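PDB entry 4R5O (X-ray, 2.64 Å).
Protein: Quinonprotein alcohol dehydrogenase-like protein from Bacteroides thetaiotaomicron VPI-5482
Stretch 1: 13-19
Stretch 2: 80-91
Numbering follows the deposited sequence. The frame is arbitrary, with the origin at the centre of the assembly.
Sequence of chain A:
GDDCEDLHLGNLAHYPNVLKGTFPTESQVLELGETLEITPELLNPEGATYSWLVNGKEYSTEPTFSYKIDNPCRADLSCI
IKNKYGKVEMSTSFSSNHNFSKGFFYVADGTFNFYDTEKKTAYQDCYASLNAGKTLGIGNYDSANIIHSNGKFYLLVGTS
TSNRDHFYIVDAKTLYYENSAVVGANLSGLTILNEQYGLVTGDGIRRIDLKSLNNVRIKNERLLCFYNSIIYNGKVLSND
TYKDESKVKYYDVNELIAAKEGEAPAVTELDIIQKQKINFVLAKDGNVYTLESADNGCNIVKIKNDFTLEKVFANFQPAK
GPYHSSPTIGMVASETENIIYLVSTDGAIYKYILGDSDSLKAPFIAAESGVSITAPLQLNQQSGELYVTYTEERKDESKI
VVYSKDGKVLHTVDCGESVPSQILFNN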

# COMPACT_ATOMS: atom_id res chain seq x y z
N ALA A 13 -49.70 -10.65 16.63
CA ALA A 13 -49.66 -9.98 15.30
C ALA A 13 -49.56 -10.99 14.13
O ALA A 13 -49.50 -12.22 14.32
CB ALA A 13 -48.49 -8.99 15.20
N HIS A 14 -49.60 -10.46 12.92
CA HIS A 14 -49.61 -11.31 11.74
C HIS A 14 -48.34 -11.12 10.92
O HIS A 14 -48.02 -11.99 10.10
CB HIS A 14 -50.84 -11.02 10.89
CG HIS A 14 -52.14 -11.29 11.60
ND1 HIS A 14 -52.88 -10.26 12.17
CD2 HIS A 14 -52.77 -12.46 11.83
CE1 HIS A 14 -53.94 -10.84 12.71
NE2 HIS A 14 -53.91 -12.17 12.53
N TYR A 15 -47.56 -10.02 11.17
CA TYR A 15 -46.28 -9.81 10.50
C TYR A 15 -45.27 -10.87 11.02
O TYR A 15 -45.55 -11.52 12.03
CB TYR A 15 -45.75 -8.37 10.65
CG TYR A 15 -45.56 -7.87 12.07
CD1 TYR A 15 -44.46 -8.25 12.83
CD2 TYR A 15 -46.40 -6.89 12.59
CE1 TYR A 15 -44.28 -7.79 14.13
CE2 TYR A 15 -46.20 -6.38 13.88
CZ TYR A 15 -45.14 -6.84 14.65
OH TYR A 15 -44.93 -6.34 15.91
N PRO A 16 -44.11 -11.11 10.34
CA PRO A 16 -43.22 -12.19 10.80
C PRO A 16 -42.77 -12.03 12.26
O PRO A 16 -42.37 -10.95 12.69
CB PRO A 16 -42.02 -12.06 9.85
CG PRO A 16 -42.59 -11.48 8.62
CD PRO A 16 -43.60 -10.49 9.10
N ASN A 17 -42.88 -13.13 13.03
CA ASN A 17 -42.49 -13.24 14.44
C ASN A 17 -41.25 -14.14 14.55
O ASN A 17 -41.36 -15.36 14.46
CB ASN A 17 -43.64 -13.77 15.32
CG ASN A 17 -44.84 -12.86 15.39
OD1 ASN A 17 -44.73 -11.68 15.73
ND2 ASN A 17 -46.02 -13.41 15.17
N VAL A 18 -40.07 -13.51 14.68
CA VAL A 18 -38.76 -14.13 14.79
C VAL A 18 -38.55 -14.58 16.25
O VAL A 18 -38.68 -13.76 17.15
CB VAL A 18 -37.69 -13.13 14.29
CG1 VAL A 18 -36.27 -13.57 14.63
CG2 VAL A 18 -37.82 -12.90 12.81
N LEU A 19 -38.24 -15.87 16.49
CA LEU A 19 -38.02 -16.37 17.85
C LEU A 19 -36.73 -15.74 18.43
O LEU A 19 -35.80 -15.48 17.69
CB LEU A 19 -37.95 -17.91 17.88
N ILE A 80 -34.45 -8.29 6.34
CA ILE A 80 -35.82 -7.83 6.19
C ILE A 80 -36.67 -9.04 5.87
O ILE A 80 -36.42 -9.72 4.88
CB ILE A 80 -35.92 -6.71 5.11
CG1 ILE A 80 -34.84 -5.62 5.31
CG2 ILE A 80 -37.33 -6.11 5.11
CD1 ILE A 80 -34.69 -4.66 4.20
N ILE A 81 -37.62 -9.36 6.76
CA ILE A 81 -38.55 -10.48 6.57
C ILE A 81 -39.93 -9.87 6.37
O ILE A 81 -40.38 -9.10 7.23
CB ILE A 81 -38.51 -11.53 7.71
CG1 ILE A 81 -37.05 -11.85 8.10
CG2 ILE A 81 -39.32 -12.79 7.31
CD1 ILE A 81 -36.87 -12.66 9.29
N LYS A 82 -40.55 -10.18 5.23
CA LYS A 82 -41.82 -9.62 4.75
C LYS A 82 -42.89 -10.70 4.52
O LYS A 82 -42.56 -11.78 4.04
CB LYS A 82 -41.47 -8.92 3.41
CG LYS A 82 -42.57 -8.20 2.64
CD LYS A 82 -41.93 -7.55 1.40
CE LYS A 82 -42.90 -6.85 0.49
NZ LYS A 82 -42.21 -6.23 -0.67
N ASN A 83 -44.16 -10.41 4.84
CA ASN A 83 -45.32 -11.27 4.52
C ASN A 83 -46.51 -10.35 4.19
O ASN A 83 -46.37 -9.13 4.30
CB ASN A 83 -45.67 -12.29 5.64
CG ASN A 83 -46.23 -11.76 6.94
OD1 ASN A 83 -46.48 -10.57 7.12
ND2 ASN A 83 -46.44 -12.67 7.88
N LYS A 84 -47.66 -10.92 3.82
CA LYS A 84 -48.87 -10.20 3.40
C LYS A 84 -49.26 -9.07 4.39
O LYS A 84 -49.70 -8.00 3.96
CB LYS A 84 -50.03 -11.20 3.25
CG LYS A 84 -51.28 -10.66 2.56
CD LYS A 84 -52.38 -11.70 2.45
CE LYS A 84 -53.63 -11.12 1.82
NZ LYS A 84 -54.70 -12.13 1.63
N TYR A 85 -49.02 -9.29 5.70
CA TYR A 85 -49.44 -8.42 6.79
C TYR A 85 -48.39 -7.40 7.26
O TYR A 85 -48.77 -6.39 7.86
CB TYR A 85 -49.82 -9.28 7.99
CG TYR A 85 -50.91 -10.28 7.66
CD1 TYR A 85 -52.24 -9.89 7.61
CD2 TYR A 85 -50.61 -11.61 7.40
CE1 TYR A 85 -53.25 -10.79 7.28
CE2 TYR A 85 -51.61 -12.53 7.09
CZ TYR A 85 -52.93 -12.12 7.03
OH TYR A 85 -53.93 -13.01 6.72
N GLY A 86 -47.11 -7.63 6.98
CA GLY A 86 -46.09 -6.68 7.39
C GLY A 86 -44.67 -7.06 7.06
O GLY A 86 -44.39 -8.13 6.52
N LYS A 87 -43.76 -6.16 7.43
CA LYS A 87 -42.32 -6.21 7.21
C LYS A 87 -41.57 -5.99 8.53
O LYS A 87 -41.91 -5.09 9.30
CB LYS A 87 -42.00 -5.10 6.19
CG LYS A 87 -40.57 -4.94 5.77
CD LYS A 87 -40.38 -3.94 4.64
CE LYS A 87 -40.37 -2.49 5.06
NZ LYS A 87 -40.07 -1.59 3.91
N VAL A 88 -40.54 -6.80 8.78
CA VAL A 88 -39.71 -6.64 9.98
C VAL A 88 -38.22 -6.54 9.54
O VAL A 88 -37.82 -7.19 8.57
CB VAL A 88 -39.93 -7.73 11.04
CG1 VAL A 88 -39.67 -9.13 10.50
CG2 VAL A 88 -39.06 -7.47 12.26
N GLU A 89 -37.44 -5.70 10.22
CA GLU A 89 -36.03 -5.53 9.91
C GLU A 89 -35.16 -5.57 11.18
O GLU A 89 -35.34 -4.76 12.10
CB GLU A 89 -35.80 -4.21 9.15
CG GLU A 89 -34.34 -3.95 8.81
CD GLU A 89 -34.05 -2.69 8.03
OE1 GLU A 89 -35.00 -2.09 7.48
OE2 GLU A 89 -32.85 -2.34 7.92
N MSE A 90 -34.18 -6.50 11.19
CA MSE A 90 -33.16 -6.68 12.22
C MSE A 90 -31.82 -6.37 11.66
O MSE A 90 -31.57 -6.70 10.51
CB MSE A 90 -33.17 -8.09 12.76
CG MSE A 90 -34.42 -8.45 13.48
SE MSE A 90 -34.66 -10.32 13.34
CE MSE A 90 -34.80 -10.43 11.30
N SER A 91 -30.93 -5.80 12.47
CA SER A 91 -29.59 -5.47 12.01
C SER A 91 -28.52 -5.92 13.00
O SER A 91 -28.75 -5.98 14.22
CB SER A 91 -29.46 -3.97 11.75
OG SER A 91 -30.37 -3.59 10.73

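Residues 80-91 form a beta hairpin, closed by a type I turn from Asn83 to Gly86. Residues 13-19 have no regular structure and lie across one side of it. A single hydrogen bond joins the two stretches: Asn83 ND2 donates to His14 O at 2.8 Å.

Asn83 adopts chi1 p with chi2 near 4°. This conformer gives its amide two roles. ND2 reaches His14, while OD1 turns back to the hairpin and accepts weak hydrogen bonds from the backbone N of Tyr85 and of Gly86.

His14 and Tyr85 both have chi1 m, and their side chains meet. His14 CB sits over one face of the Tyr85 ring, 3.3 Å from Tyr85 CG, a CH-pi contact. The two rings are oblique, with planes at 37°.

Tyr15 CB lies 3.7 Å from Gly86 CA. A CB on Gly86 would clash with it, so the bare glycine makes room. With chi1 p, the Tyr15 side chain ends away from the hairpin.

Further along, the contact is apolar. Pro16 packs CG against Ile81 CG2 and CB against Val88 CG1, both at 3.8 Å. Val18, chi1 t, places CG2 3.7 Å from Ile81 CD1 and CG1 3.8 Å from SE of selenomethionine Met90. Between Pro16 and Val18, Asn17 points away and makes no contact.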